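Local coordinates for light harvesting complex 1 Protein W (Rhodopseudomonas palustris, PDB 6Z5S) that probably takes a place in the light-harvesting 1 ring around the reaction centre, where it lies against bacteriochlorophyll a and spirilloxanthin, at residues G29-Y32 / C33-A36; A67-M70 / L71-A74; P77-G80 / T81-V84. All coordinates share one frame; numbering follows the deposited sequence.

Contact 1 of 3, residues G29-Y32 / C33-A36; sequences GKLY and CQAA. With CRT (spirilloxanthin), chain B.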
loop_
_atom_site.group_PDB
_atom_site.type_symbol
_atom_site.label_atom_id
_atom_site.label_comp_id
_atom_site.label_asym_id
_atom_site.label_seq_id
_atom_site.Cartn_x
_atom_site.Cartn_y
_atom_site.Cartn_z
ATOM N N GLY A 29 -37.487 24.383 28.337
ATOM C CA GLY A 29 -36.517 23.457 27.802
ATOM C C GLY A 29 -36.090 23.846 26.406
ATOM O O GLY A 29 -36.710 24.675 25.741
ATOM N N LYS A 30 -34.993 23.242 25.964
ATOM C CA LYS A 30 -34.380 23.519 24.670
ATOM C C LYS A 30 -33.945 24.977 24.540
ATOM O O LYS A 30 -33.553 25.415 23.456
ATOM C CB LYS A 30 -35.312 23.113 23.518
ATOM C CG LYS A 30 -34.666 23.086 22.148
ATOM C CD LYS A 30 -33.313 22.406 22.180
ATOM C CE LYS A 30 -33.437 20.905 22.292
ATOM N NZ LYS A 30 -32.112 20.248 22.120
ATOM N N LEU A 31 -33.996 25.744 25.626
ATOM C CA LEU A 31 -33.370 27.054 25.655
ATOM C C LEU A 31 -31.917 26.976 26.100
ATOM O O LEU A 31 -31.216 27.991 26.068
ATOM C CB LEU A 31 -34.185 28.005 26.543
ATOM C CG LEU A 31 -33.927 29.512 26.455
ATOM C CD1 LEU A 31 -35.218 30.273 26.596
ATOM C CD2 LEU A 31 -32.979 29.963 27.538
ATOM N N TYR A 32 -31.436 25.789 26.476
ATOM C CA TYR A 32 -29.997 25.588 26.591
ATOM C C TYR A 32 -29.323 25.747 25.234
ATOM O O TYR A 32 -28.295 26.424 25.119
ATOM C CB TYR A 32 -29.695 24.211 27.187
ATOM C CG TYR A 32 -29.708 23.077 26.192
ATOM C CD1 TYR A 32 -30.904 22.557 25.720
ATOM C CD2 TYR A 32 -28.526 22.535 25.710
ATOM C CE1 TYR A 32 -30.923 21.523 24.804
ATOM C CE2 TYR A 32 -28.536 21.503 24.792
ATOM C CZ TYR A 32 -29.738 21.000 24.344
ATOM O OH TYR A 32 -29.753 19.972 23.431
ATOM N N CYS A 33 -29.902 25.149 24.191
ATOM C CA CYS A 33 -29.456 25.297 22.811
ATOM C C CYS A 33 -29.651 26.710 22.300
ATOM O O CYS A 33 -29.297 27.006 21.156
ATOM C CB CYS A 33 -30.214 24.302 21.928
ATOM S SG CYS A 33 -29.730 24.227 20.196
ATOM N N GLN A 34 -30.183 27.583 23.137
ATOM C CA GLN A 34 -30.574 28.939 22.804
ATOM C C GLN A 34 -29.718 29.885 23.638
ATOM O O GLN A 34 -28.711 29.480 24.221
ATOM C CB GLN A 34 -32.082 29.104 23.010
ATOM C CG GLN A 34 -32.873 28.114 22.153
ATOM C CD GLN A 34 -34.371 28.158 22.372
ATOM O OE1 GLN A 34 -34.845 28.540 23.435
ATOM N NE2 GLN A 34 -35.123 27.762 21.354
ATOM N N ALA A 35 -30.103 31.158 23.684
ATOM C CA ALA A 35 -29.213 32.141 24.286
ATOM C C ALA A 35 -29.175 31.994 25.797
ATOM O O ALA A 35 -29.425 32.950 26.538
ATOM C CB ALA A 35 -29.636 33.560 23.922
ATOM N N ALA A 36 -28.866 30.788 26.256
ATOM C CA ALA A 36 -28.458 30.558 27.630
ATOM C C ALA A 36 -27.023 30.060 27.671
ATOM O O ALA A 36 -26.167 30.710 28.274
ATOM C CB ALA A 36 -29.410 29.567 28.305
HETATM C C1M CRT B . -38.798 26.498 22.379
HETATM O O1 CRT B . -38.795 27.873 22.724
HETATM C C1 CRT B . -39.269 28.823 21.752
HETATM C C2 CRT B . -38.405 28.658 20.511
HETATM C C3 CRT B . -40.730 28.512 21.460
HETATM C C4 CRT B . -39.131 30.249 22.304
HETATM C C5 CRT B . -37.734 30.721 22.557
HETATM C C6 CRT B . -37.125 31.690 21.878
HETATM C C7 CRT B . -35.798 32.127 22.023
HETATM C C8 CRT B . -35.030 31.696 23.209
HETATM C C9 CRT B . -35.159 32.926 21.068
HETATM C C10 CRT B . -33.863 33.397 21.040
HETATM C C11 CRT B . -33.307 34.062 19.968
HETATM C C12 CRT B . -32.055 34.675 19.851
HETATM C C13 CRT B . -31.161 34.674 21.021
HETATM C C14 CRT B . -31.614 35.287 18.672
HETATM C C15 CRT B . -30.453 35.994 18.436
HETATM C C16 CRT B . -30.150 36.556 17.218
HETATM C C17 CRT B . -29.008 37.244 16.799
HETATM C C18 CRT B . -27.999 37.647 17.800
HETATM C C19 CRT B . -28.782 37.535 15.452
HETATM C C20 CRT B . -27.652 38.019 14.838
HETATM C C21 CRT B . -27.390 38.091 13.481
HETATM C C22 CRT B . -26.261 38.494 12.813
HETATM C C23 CRT B . -25.959 38.380 11.453
HETATM C C24 CRT B . -26.990 37.853 10.536
HETATM C C25 CRT B . -24.711 38.731 10.937
HETATM C C26 CRT B . -24.209 38.579 9.665
HETATM C C27 CRT B . -22.904 38.891 9.376
HETATM C C28 CRT B . -22.189 38.791 8.183
HETATM C C29 CRT B . -22.888 38.383 6.948
HETATM C C30 CRT B . -20.821 39.062 8.145
HETATM C C31 CRT B . -19.909 38.976 7.123
HETATM C C32 CRT B . -18.611 39.336 7.383
HETATM C C33 CRT B . -17.477 39.309 6.576
HETATM C C34 CRT B . -17.567 38.740 5.216
HETATM C C35 CRT B . -16.257 39.817 7.028
HETATM C C36 CRT B . -15.069 39.782 6.441
HETATM C C37 CRT B . -13.826 40.303 7.085
HETATM C C38 CRT B . -12.751 39.252 7.383
HETATM C C39 CRT B . -11.568 39.895 8.088
HETATM C C40 CRT B . -13.340 38.114 8.200
HETATM O O2 CRT B . -12.317 38.699 6.130
HETATM C C2M CRT B . -11.286 37.739 6.152
#

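Contact 2 of 3, residues A67-M70 / L71-A74; sequences ATAM and LRVA. With LMT (dodecyl-beta-D-maltoside), chain C.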
loop_
_atom_site.group_PDB
_atom_site.type_symbol
_atom_site.label_atom_id
_atom_site.label_comp_id
_atom_site.label_asym_id
_atom_site.label_seq_id
_atom_site.Cartn_x
_atom_site.Cartn_y
_atom_site.Cartn_z
ATOM N N ALA A 67 -4.135 51.078 28.385
ATOM C CA ALA A 67 -5.107 50.227 27.711
ATOM C C ALA A 67 -4.429 49.012 27.097
ATOM O O ALA A 67 -4.931 47.889 27.211
ATOM C CB ALA A 67 -5.856 51.023 26.646
ATOM N N THR A 68 -3.272 49.214 26.467
ATOM C CA THR A 68 -2.577 48.113 25.812
ATOM C C THR A 68 -2.099 47.081 26.824
ATOM O O THR A 68 -2.295 45.873 26.640
ATOM C CB THR A 68 -1.399 48.651 25.008
ATOM O OG1 THR A 68 -1.826 49.777 24.235
ATOM C CG2 THR A 68 -0.859 47.585 24.085
ATOM N N ALA A 69 -1.442 47.539 27.889
ATOM C CA ALA A 69 -0.951 46.617 28.902
ATOM C C ALA A 69 -2.103 45.896 29.581
ATOM O O ALA A 69 -2.021 44.692 29.854
ATOM C CB ALA A 69 -0.101 47.367 29.925
ATOM N N MET A 70 -3.198 46.609 29.842
ATOM C CA MET A 70 -4.355 45.967 30.447
ATOM C C MET A 70 -4.934 44.902 29.528
ATOM O O MET A 70 -5.356 43.840 29.991
ATOM C CB MET A 70 -5.415 47.004 30.793
ATOM C CG MET A 70 -6.342 46.561 31.895
ATOM S SD MET A 70 -5.462 46.396 33.457
ATOM C CE MET A 70 -5.488 44.620 33.689
ATOM N N LEU A 71 -4.958 45.164 28.219
ATOM C CA LEU A 71 -5.480 44.178 27.279
ATOM C C LEU A 71 -4.592 42.947 27.233
ATOM O O LEU A 71 -5.080 41.811 27.276
ATOM C CB LEU A 71 -5.609 44.792 25.889
ATOM C CG LEU A 71 -6.813 45.707 25.727
ATOM C CD1 LEU A 71 -6.950 46.156 24.289
ATOM C CD2 LEU A 71 -8.056 44.994 26.200
ATOM N N ARG A 72 -3.281 43.158 27.139
ATOM C CA ARG A 72 -2.358 42.031 27.137
ATOM C C ARG A 72 -2.496 41.210 28.409
ATOM O O ARG A 72 -2.389 39.979 28.378
ATOM C CB ARG A 72 -0.926 42.526 26.973
ATOM C CG ARG A 72 0.118 41.439 27.108
ATOM C CD ARG A 72 1.451 41.862 26.517
ATOM N NE ARG A 72 1.929 43.123 27.075
ATOM C CZ ARG A 72 1.861 44.290 26.444
ATOM N NH1 ARG A 72 1.330 44.359 25.232
ATOM N NH2 ARG A 72 2.318 45.388 27.027
ATOM N N VAL A 73 -2.759 41.871 29.534
ATOM C CA VAL A 73 -2.880 41.156 30.800
ATOM C C VAL A 73 -4.188 40.379 30.857
ATOM O O VAL A 73 -4.211 39.193 31.203
ATOM C CB VAL A 73 -2.759 42.139 31.976
ATOM C CG1 VAL A 73 -3.300 41.511 33.245
ATOM C CG2 VAL A 73 -1.316 42.561 32.148
ATOM N N ALA A 74 -5.294 41.029 30.511
ATOM C CA ALA A 74 -6.619 40.451 30.660
ATOM C C ALA A 74 -7.007 39.528 29.522
ATOM O O ALA A 74 -8.115 38.984 29.549
ATOM C CB ALA A 74 -7.658 41.564 30.776
HETATM C C1B LMT C . -8.351 54.825 24.890
HETATM C C2B LMT C . -6.900 54.987 24.416
HETATM C C3B LMT C . -6.398 56.400 24.743
HETATM C C4B LMT C . -6.724 56.737 26.213
HETATM C C5B LMT C . -8.252 56.656 26.379
HETATM C C6B LMT C . -8.828 58.044 26.637
HETATM O O1B LMT C . -8.401 53.913 25.941
HETATM O O2B LMT C . -6.160 54.050 25.074
HETATM O O3B LMT C . -6.902 57.329 23.871
HETATM O "O4'" LMT C . -6.136 55.824 27.055
HETATM O O5B LMT C . -8.890 56.054 25.275
HETATM O O6B LMT C . -10.189 57.966 26.794
HETATM C "C1'" LMT C . -9.696 50.425 25.871
HETATM C "C2'" LMT C . -9.553 51.377 24.681
HETATM C "C3'" LMT C . -10.226 52.739 24.977
HETATM C "C4'" LMT C . -9.665 53.375 26.257
HETATM C "C5'" LMT C . -9.482 52.226 27.278
HETATM C "C6'" LMT C . -9.709 52.602 28.721
HETATM O "O1'" LMT C . -10.533 49.405 25.548
HETATM O "O2'" LMT C . -8.221 51.602 24.502
HETATM O "O3'" LMT C . -11.570 52.602 25.083
HETATM O "O5'" LMT C . -10.297 51.134 26.938
HETATM O "O6'" LMT C . -10.379 53.799 28.714
HETATM C C1 LMT C . -10.030 48.508 24.586
HETATM C C2 LMT C . -11.233 48.089 23.801
HETATM C C3 LMT C . -11.295 46.661 23.376
HETATM C C4 LMT C . -12.680 46.419 22.845
HETATM C C5 LMT C . -13.050 44.990 23.007
HETATM C C6 LMT C . -14.491 44.813 23.338
HETATM C C7 LMT C . -14.803 43.362 23.557
HETATM C C8 LMT C . -13.721 42.757 24.372
HETATM C C9 LMT C . -14.095 41.503 25.079
HETATM C C10 LMT C . -12.817 40.826 25.493
HETATM C C11 LMT C . -11.790 41.791 25.986
HETATM C C12 LMT C . -10.515 41.107 26.334
#

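Contact 3 of 3, residues P77-G80 / T81-V84; sequences PAFG and TLFV. With BCL (bacteriochlorophyll a), chain D.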
loop_
_atom_site.group_PDB
_atom_site.type_symbol
_atom_site.label_atom_id
_atom_site.label_comp_id
_atom_site.label_asym_id
_atom_site.label_seq_id
_atom_site.Cartn_x
_atom_site.Cartn_y
_atom_site.Cartn_z
ATOM N N PRO A 77 -7.355 35.572 30.952
ATOM C CA PRO A 77 -8.600 35.374 31.707
ATOM C C PRO A 77 -9.831 35.409 30.826
ATOM O O PRO A 77 -10.757 34.625 31.044
ATOM C CB PRO A 77 -8.582 36.530 32.713
ATOM C CG PRO A 77 -7.160 36.796 32.923
ATOM C CD PRO A 77 -6.492 36.572 31.604
ATOM N N ALA A 78 -9.861 36.286 29.822
ATOM C CA ALA A 78 -10.992 36.308 28.901
ATOM C C ALA A 78 -11.120 34.988 28.159
ATOM O O ALA A 78 -12.227 34.460 27.996
ATOM C CB ALA A 78 -10.840 37.460 27.912
ATOM N N PHE A 79 -9.995 34.429 27.717
ATOM C CA PHE A 79 -10.045 33.195 26.949
ATOM C C PHE A 79 -10.475 32.022 27.817
ATOM O O PHE A 79 -11.273 31.185 27.384
ATOM C CB PHE A 79 -8.687 32.923 26.310
ATOM C CG PHE A 79 -8.686 31.753 25.388
ATOM C CD1 PHE A 79 -9.647 31.641 24.403
ATOM C CD2 PHE A 79 -7.732 30.766 25.500
ATOM C CE1 PHE A 79 -9.654 30.568 23.550
ATOM C CE2 PHE A 79 -7.732 29.691 24.645
ATOM C CZ PHE A 79 -8.694 29.590 23.671
ATOM N N GLY A 80 -9.951 31.935 29.039
ATOM C CA GLY A 80 -10.400 30.892 29.942
ATOM C C GLY A 80 -11.840 31.074 30.367
ATOM O O GLY A 80 -12.539 30.099 30.654
ATOM N N THR A 81 -12.309 32.317 30.400
ATOM C CA THR A 81 -13.699 32.579 30.731
ATOM C C THR A 81 -14.620 32.122 29.612
ATOM O O THR A 81 -15.715 31.604 29.865
ATOM C CB THR A 81 -13.876 34.065 30.998
ATOM O OG1 THR A 81 -12.984 34.469 32.041
ATOM C CG2 THR A 81 -15.249 34.320 31.434
ATOM N N LEU A 82 -14.183 32.315 28.366
ATOM C CA LEU A 82 -14.918 31.814 27.212
ATOM C C LEU A 82 -15.236 30.332 27.344
ATOM O O LEU A 82 -16.200 29.848 26.743
ATOM C CB LEU A 82 -14.111 32.064 25.939
ATOM C CG LEU A 82 -14.877 32.330 24.648
ATOM C CD1 LEU A 82 -15.731 33.568 24.789
ATOM C CD2 LEU A 82 -13.906 32.485 23.500
ATOM N N PHE A 83 -14.440 29.601 28.123
ATOM C CA PHE A 83 -14.668 28.189 28.393
ATOM C C PHE A 83 -15.396 27.942 29.705
ATOM O O PHE A 83 -16.238 27.045 29.778
ATOM C CB PHE A 83 -13.339 27.431 28.411
ATOM C CG PHE A 83 -12.830 27.069 27.049
ATOM C CD1 PHE A 83 -13.231 25.898 26.436
ATOM C CD2 PHE A 83 -11.945 27.898 26.385
ATOM C CE1 PHE A 83 -12.760 25.559 25.183
ATOM C CE2 PHE A 83 -11.472 27.569 25.134
ATOM C CZ PHE A 83 -11.880 26.398 24.531
ATOM N N VAL A 84 -15.088 28.714 30.751
ATOM C CA VAL A 84 -15.695 28.462 32.053
ATOM C C VAL A 84 -17.164 28.853 32.072
ATOM O O VAL A 84 -17.917 28.366 32.920
ATOM C CB VAL A 84 -14.942 29.196 33.178
ATOM C CG1 VAL A 84 -15.379 30.644 33.266
ATOM C CG2 VAL A 84 -15.161 28.500 34.502
HETATM MG MG BCL D . -13.473 40.694 21.621
HETATM C CHA BCL D . -16.554 40.927 20.178
HETATM C CHB BCL D . -14.281 37.629 22.736
HETATM C CHC BCL D . -10.305 40.362 22.738
HETATM C CHD BCL D . -12.483 43.590 19.918
HETATM N NA BCL D . -15.132 39.580 21.659
HETATM C C1A BCL D . -16.257 39.808 21.090
HETATM C C2A BCL D . -17.310 38.799 21.406
HETATM C C3A BCL D . -16.660 37.991 22.486
HETATM C C4A BCL D . -15.251 38.419 22.306
HETATM C CMA BCL D . -17.162 38.391 23.859
HETATM C CAA BCL D . -17.570 37.899 20.217
HETATM C CBA BCL D . -19.058 37.793 19.930
HETATM C CGA BCL D . -19.360 36.418 19.404
HETATM O O1A BCL D . -18.550 35.520 19.513
HETATM O O2A BCL D . -20.625 36.125 18.763
HETATM N NB BCL D . -12.432 39.208 22.569
HETATM C C1B BCL D . -12.898 38.024 22.993
HETATM C C2B BCL D . -11.942 37.131 23.685
HETATM C C3B BCL D . -10.738 37.971 23.674
HETATM C C4B BCL D . -11.164 39.210 22.989
HETATM C CMB BCL D . -12.208 35.752 24.224
HETATM C CAB BCL D . -9.378 37.701 24.221
HETATM O OBB BCL D . -8.688 38.631 24.583
HETATM C CBB BCL D . -8.883 36.291 24.289
HETATM N NC BCL D . -11.770 41.726 21.421
HETATM C C1C BCL D . -10.586 41.387 21.950
HETATM C C2C BCL D . -9.471 42.299 21.587
HETATM C C3C BCL D . -10.193 43.352 20.811
HETATM C C4C BCL D . -11.571 42.806 20.752
HETATM C CMC BCL D . -8.863 42.893 22.842
HETATM C CAC BCL D . -9.703 43.487 19.382
HETATM C CBC BCL D . -8.377 44.199 19.295
HETATM N ND BCL D . -14.228 42.031 20.284
HETATM C C1D BCL D . -13.840 43.157 19.676
HETATM C C2D BCL D . -14.895 43.766 18.808
HETATM C C3D BCL D . -15.973 42.811 19.050
HETATM C C4D BCL D . -15.527 41.894 19.898
HETATM C CMD BCL D . -15.062 44.940 17.891
HETATM C CAD BCL D . -17.371 42.513 18.699
HETATM O OBD BCL D . -18.115 43.179 17.907
HETATM C CBD BCL D . -17.787 41.277 19.407
HETATM C CGD BCL D . -18.978 41.583 20.249
HETATM O O1D BCL D . -18.967 42.486 21.058
HETATM O O2D BCL D . -20.191 40.818 20.069
HETATM C CED BCL D . -21.392 41.251 20.692
HETATM C C1 BCL D . -21.185 34.830 18.940
HETATM C C2 BCL D . -22.566 34.998 19.516
HETATM C C3 BCL D . -23.347 33.955 19.818
HETATM C C4 BCL D . -24.710 34.219 20.386
HETATM C C5 BCL D . -22.861 32.538 19.613
HETATM C C6 BCL D . -22.087 32.054 20.836
HETATM C C7 BCL D . -21.346 30.745 20.580
HETATM C C8 BCL D . -22.296 29.592 20.269
HETATM C C9 BCL D . -22.558 28.743 21.510
HETATM C C10 BCL D . -21.738 28.769 19.108
HETATM C C11 BCL D . -21.510 27.296 19.435
HETATM C C12 BCL D . -20.026 26.946 19.402
HETATM C C13 BCL D . -19.672 26.155 18.147
HETATM C C14 BCL D . -19.552 24.669 18.457
HETATM C C15 BCL D . -18.375 26.690 17.545
HETATM C C16 BCL D . -18.317 26.449 16.039
HETATM C C17 BCL D . -17.085 27.090 15.408
HETATM C C18 BCL D . -16.775 26.453 14.058
HETATM C C19 BCL D . -15.290 26.553 13.734
HETATM C C20 BCL D . -17.609 27.064 12.938
#

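Contact 1 of 3, residues G29-Y32 / C33-A36
Tyr32 turns its CG between its own backbone N and carbonyl carbon (chi1 83°), which lays the ring beside the chain leading into Cys33. Cys33 swings SG round to the far side from its backbone N (chi1 -176°), and it is CB that comes over the ring. This CB stands 4.1 Å from the Tyr32 ring centroid and only 10° off the normal, a CH-pi contact over the face. Lys30 runs past on the same side of the ring: its chain bends at chi2 and chi3, passes CD alongside Cys33 CB at 3.6 Å, and Lys30 NZ then donates to Tyr32 OH at 2.7 Å. With an alanine here instead of Tyr32, the Lys30 ammonium would probably lose its hydroxyl partner and Cys33 CB the face it lies on. Outside the loop, the ring also packs on Phe89, Phe92 and Arg93.

The opposite flank faces the carotenoid. Leu31 and Gln34 cross at about a right angle, Gln34 OE1 coming to the leucine branch while also lying 3.2 Å from C8 of spirilloxanthin. Leu31 CD1 reaches that same C8 at 3.7 Å, and its other methyl, CD2, meets Ala36 CB at 3.7 Å. Farther along the polyene, Ala35 CB touches C13; by its backbone angles Ala35 centres an inverse gamma turn. A weak backbone bond runs from Gln34 N to Leu31 O, 3.1 Å long. All this lies in the loop between helices 10-24 and 37-57, where Leu31, Gln34 and Ala35 belong to the spirilloxanthin pocket. The loop is thus two-sided in chemistry: a lysine-tyrosine bond braces one flank, whereas the pigment is met through van der Waals contact with two apolar side chains and one amide.

Contact 2 of 3, residues A67-M70 / L71-A74
Met70 and Val73 meet one turn apart on an alpha helix, and their side chains cross obliquely. The methionine bends at both chi2 and chi3, which brings the terminal methyl Met70 CE to 3.8 Å from Val73 CG1. This pairing is part of a wider apolar patch: Leu65 touches both residues, while Leu4, and Ala52 of helix 37-57, also lie against Met70. Ala52 touches Ala74 as well, so the start of helix 67-89 is packed on the preceding membrane helix along this face.

On another side Arg72 folds back toward the N-terminal turn. Its CG is anti to the backbone N (chi1 174°), and a bend at chi3 returns the guanidinium over Thr68 and Ala69. Arg72 NH1 lies 4.1 Å from Thr68 CG2, and Arg72 NH2 is 4.0 Å from Ala69 CA. Thr68 O sits off one face of the flat group, displaced toward its rim, so the guanidinium passes beside this carbonyl without bonding to it. The oxygen is used instead by Arg72 N, in the straightest of the four main-chain bonds here: 2.9 Å, with an angle of 171° at the hydrogen. Leu71, Val73 and Ala74 continue the same i to i+4 pattern, donating to Ala67, Ala69 and Met70.

A third side carries bound detergent. Ala67 CB touches the maltose part of a dodecyl maltoside, while Leu71 lies beside the start of its alkyl chain and also touches a bacteriochlorophyll. The head group at the helix start, with the tail running on along the protein, is consistent with a position near the membrane boundary. Leu71 turns CG beside its own backbone N, and Leu71 CD1 ends 3.9 Å from C1 of the detergent chain.

Contact 3 of 3, residues P77-G80 / T81-V84
Gly80 O takes two backbone donors from the next turn: Val84 N, in the carbonyl plane at 2.9 Å, and Phe83 N, at 3.2 Å and well above that plane. One turn earlier Pro77 O accepts from Thr81 N at 2.9 Å. Thr81 OG1 also turns there, but at a modelled distance too short to be trusted. Leu82 N bonds to Ala78 O likewise. These bonds belong to helix 67-89, most of it predicted to span the membrane, kinked where the proline nitrogen gives no bond to the preceding turn. Thr81 and Val84 face Thr15 of helix 10-24, while Pro77 and Ala78 face Thr48 of helix 37-57.

Phe79 CG lies opposite its backbone N (chi1 -174°) and Phe83 CG beside its own, which sets the rings next to each other in a T-shaped stack, centroids 5.5 Å apart, planes at 87°. The edge of Phe83 is directed at the face of Phe79, Phe83 CE2 lying 3.7 Å from Phe79 CZ. In the bacteriochlorophyll pocket, Phe79 CB approaches CBB, the acetyl methyl, at 3.9 Å, Ala78 CB meets the acetyl carbon CAB, and Leu82 CD2 lies 3.8 Å from the ring methyl CMB.

How the contacts relate
Contacts 2 and 3 share helix 67-89, their centres about 15 Å apart, while contact 1 sits in the loop before helix 37-57. Contacts 1 and 2 lie on opposite sides of the chain's centre, their own centres about 33 Å apart. All three are partly buried: contact 1 has no fully exposed touching residue, contact 2 has Arg72, and contact 3 has Phe79 and Phe83, although it lies nearest the chain's centre. Regular i to i+4 bonding runs through contact 2; contact 3 is helical too but kinked at its proline, and contact 1 depends more on side chains. Their bound neighbours are mainly carotenoid, detergent and bacteriochlorophyll respectively, though Leu71 also touches bacteriochlorophyll, and Ala78 and Leu82 detergent.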